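Long-range contact in 378aa long hypothetical citrate synthase (Sulfolobus tokodaii, PDB 1VGM), which is a putative member of the citrate synthase family, mostly helical, with two chains in its assembly: residues E291-I296 against D314-I319. Sequence-based numbering, arbitrary orientation.
Sequences EIAERI and DFYSGI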
loop_
_atom_site.group_PDB
_atom_site.type_symbol
_atom_site.label_atom_id
_atom_site.label_comp_id
_atom_site.label_asym_id
_atom_site.label_seq_id
_atom_site.Cartn_x
_atom_site.Cartn_y
_atom_site.Cartn_z
ATOM N N GLU A 291 16.654 27.164 21.042
ATOM C CA GLU A 291 17.726 28.133 20.869
ATOM C C GLU A 291 18.820 27.579 19.961
ATOM O O GLU A 291 19.368 28.298 19.120
ATOM C CB GLU A 291 18.323 28.519 22.223
ATOM C CG GLU A 291 17.449 29.450 23.042
ATOM C CD GLU A 291 18.156 29.964 24.284
ATOM O OE1 GLU A 291 19.025 29.243 24.817
ATOM O OE2 GLU A 291 17.840 31.087 24.725
ATOM N N ILE A 292 19.125 26.297 20.130
ATOM C CA ILE A 292 19.970 25.580 19.192
ATOM C C ILE A 292 19.416 25.682 17.770
ATOM O O ILE A 292 20.125 26.085 16.855
ATOM C CB ILE A 292 20.096 24.093 19.606
ATOM C CG1 ILE A 292 20.978 23.985 20.847
ATOM C CG2 ILE A 292 20.689 23.268 18.475
ATOM C CD1 ILE A 292 20.943 22.616 21.500
ATOM N N ALA A 293 18.142 25.333 17.596
ATOM C CA ALA A 293 17.495 25.390 16.287
ATOM C C ALA A 293 17.531 26.787 15.666
ATOM O O ALA A 293 17.756 26.921 14.461
ATOM C CB ALA A 293 16.048 24.907 16.397
ATOM N N GLU A 294 17.308 27.815 16.485
ATOM C CA GLU A 294 17.412 29.212 16.042
ATOM C C GLU A 294 18.771 29.538 15.447
ATOM O O GLU A 294 18.866 30.189 14.407
ATOM C CB GLU A 294 17.201 30.169 17.212
ATOM C CG GLU A 294 15.785 30.331 17.693
ATOM C CD GLU A 294 15.668 31.484 18.668
ATOM O OE1 GLU A 294 15.229 32.572 18.249
ATOM O OE2 GLU A 294 16.029 31.304 19.850
ATOM N N ARG A 295 19.826 29.118 16.136
ATOM C CA ARG A 295 21.173 29.459 15.712
ATOM C C ARG A 295 21.481 28.719 14.428
ATOM O O ARG A 295 22.083 29.269 13.514
ATOM C CB ARG A 295 22.198 29.076 16.788
ATOM C CG ARG A 295 23.653 29.375 16.409
ATOM C CD ARG A 295 23.852 30.854 16.072
ATOM N NE ARG A 295 25.245 31.179 15.768
ATOM C CZ ARG A 295 25.665 32.364 15.331
ATOM N NH1 ARG A 295 24.801 33.359 15.158
ATOM N NH2 ARG A 295 26.951 32.557 15.060
ATOM N N ILE A 296 21.065 27.463 14.363
ATOM C CA ILE A 296 21.286 26.667 13.164
ATOM C C ILE A 296 20.518 27.269 11.990
ATOM O O ILE A 296 21.004 27.280 10.856
ATOM C CB ILE A 296 20.827 25.203 13.368
ATOM C CG1 ILE A 296 21.702 24.518 14.427
ATOM C CG2 ILE A 296 20.888 24.453 12.040
ATOM C CD1 ILE A 296 23.177 24.487 14.071
ATOM N N ASP A 314 9.712 20.603 8.352
ATOM C CA ASP A 314 10.218 19.573 9.259
ATOM C C ASP A 314 11.281 20.107 10.220
ATOM O O ASP A 314 11.699 19.406 11.140
ATOM C CB ASP A 314 10.805 18.394 8.460
ATOM C CG ASP A 314 9.842 17.861 7.407
ATOM O OD1 ASP A 314 8.669 17.606 7.761
ATOM O OD2 ASP A 314 10.254 17.697 6.231
ATOM N N PHE A 315 11.721 21.345 10.012
ATOM C CA PHE A 315 12.798 21.908 10.822
ATOM C C PHE A 315 12.387 22.148 12.269
ATOM O O PHE A 315 13.167 21.894 13.178
ATOM C CB PHE A 315 13.292 23.225 10.230
ATOM C CG PHE A 315 14.571 23.731 10.841
ATOM C CD1 PHE A 315 15.800 23.190 10.469
ATOM C CD2 PHE A 315 14.544 24.735 11.803
ATOM C CE1 PHE A 315 16.990 23.667 11.026
ATOM C CE2 PHE A 315 15.726 25.220 12.366
ATOM C CZ PHE A 315 16.951 24.675 11.986
ATOM N N TYR A 316 11.169 22.649 12.478
ATOM C CA TYR A 316 10.715 23.025 13.817
ATOM C C TYR A 316 9.623 22.113 14.347
ATOM O O TYR A 316 9.229 22.245 15.498
ATOM C CB TYR A 316 10.201 24.475 13.844
ATOM C CG TYR A 316 11.296 25.510 13.975
ATOM C CD1 TYR A 316 11.598 26.368 12.920
ATOM C CD2 TYR A 316 12.051 25.617 15.145
ATOM C CE1 TYR A 316 12.622 27.304 13.017
ATOM C CE2 TYR A 316 13.087 26.554 15.253
ATOM C CZ TYR A 316 13.366 27.391 14.183
ATOM O OH TYR A 316 14.398 28.298 14.267
ATOM N N SER A 317 9.127 21.196 13.519
ATOM C CA SER A 317 7.932 20.435 13.886
ATOM C C SER A 317 8.226 19.511 15.067
ATOM O O SER A 317 7.424 19.392 16.002
ATOM C CB SER A 317 7.423 19.616 12.689
ATOM O OG SER A 317 8.414 18.728 12.193
ATOM N N GLY A 318 9.389 18.868 15.026
ATOM C CA GLY A 318 9.744 17.917 16.063
ATOM C C GLY A 318 9.930 18.545 17.432
ATOM O O GLY A 318 9.634 17.914 18.440
ATOM N N ILE A 319 10.424 19.780 17.473
ATOM C CA ILE A 319 10.538 20.511 18.728
ATOM C C ILE A 319 9.139 20.756 19.300
ATOM O O ILE A 319 8.942 20.711 20.514
ATOM C CB ILE A 319 11.258 21.873 18.525
ATOM C CG1 ILE A 319 12.739 21.646 18.192
ATOM C CG2 ILE A 319 11.135 22.731 19.781
ATOM C CD1 ILE A 319 13.494 22.926 17.850
#
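Ala293 meets three side chains of 314-319 at once: Phe315, Tyr316 and Ile319. Its methyl carbon CB lies 3.5 Å from CD1 at the tip of Ile319. The same CB is 3.6 Å from Tyr316 CE2, approaching that ring obliquely. The rim of Phe315 is a little farther off, with CE2 4.1 Å from Ala293 CB. Phe315 also turns its edge to the backbone of 291-296. Ala293 O lies near the ring plane, 3.4 Å from Phe315 CE2, an approach consistent with a weak attraction between the carbonyl oxygen and the ring's C-H edge. Ile296 reaches the same edge, with its branch methyl CG2 3.9 Å from Phe315 CZ. The two side chains cross at about a right angle.

Phe315 CG is anti to its backbone N (chi1 -169°), which carries the ring out to the facing helix. Tyr316 CG is instead anti to its carbonyl carbon (chi1 -82°). Its ring runs past Ala293 and brings OH to 3.6 Å from Glu294 CA. That hydroxyl is hydrogen-bonded to Glu297 and Lys273, which fixes the tip of the ring. Phe315 CD2 sits 3.4 Å above one face of the Tyr316 ring, toward its rim.

The two helices, 284-304 and 314-323, run antiparallel (173° between the segments), with the segment axes 10.9 Å apart at closest approach. The contact is mainly apolar and mostly buried, a helix-helix contact away from the centre of the mostly helical citrate synthase fold. Helix 267-280 packs on Tyr316 and Ile319, while Phe230 of helix 222-233 touches Ala293 and, like Phe257, meets the Phe315 ring edge-to-face. Beyond Ile296 lies helix 239-249, where Ala239 and Trp242 touch its side chain.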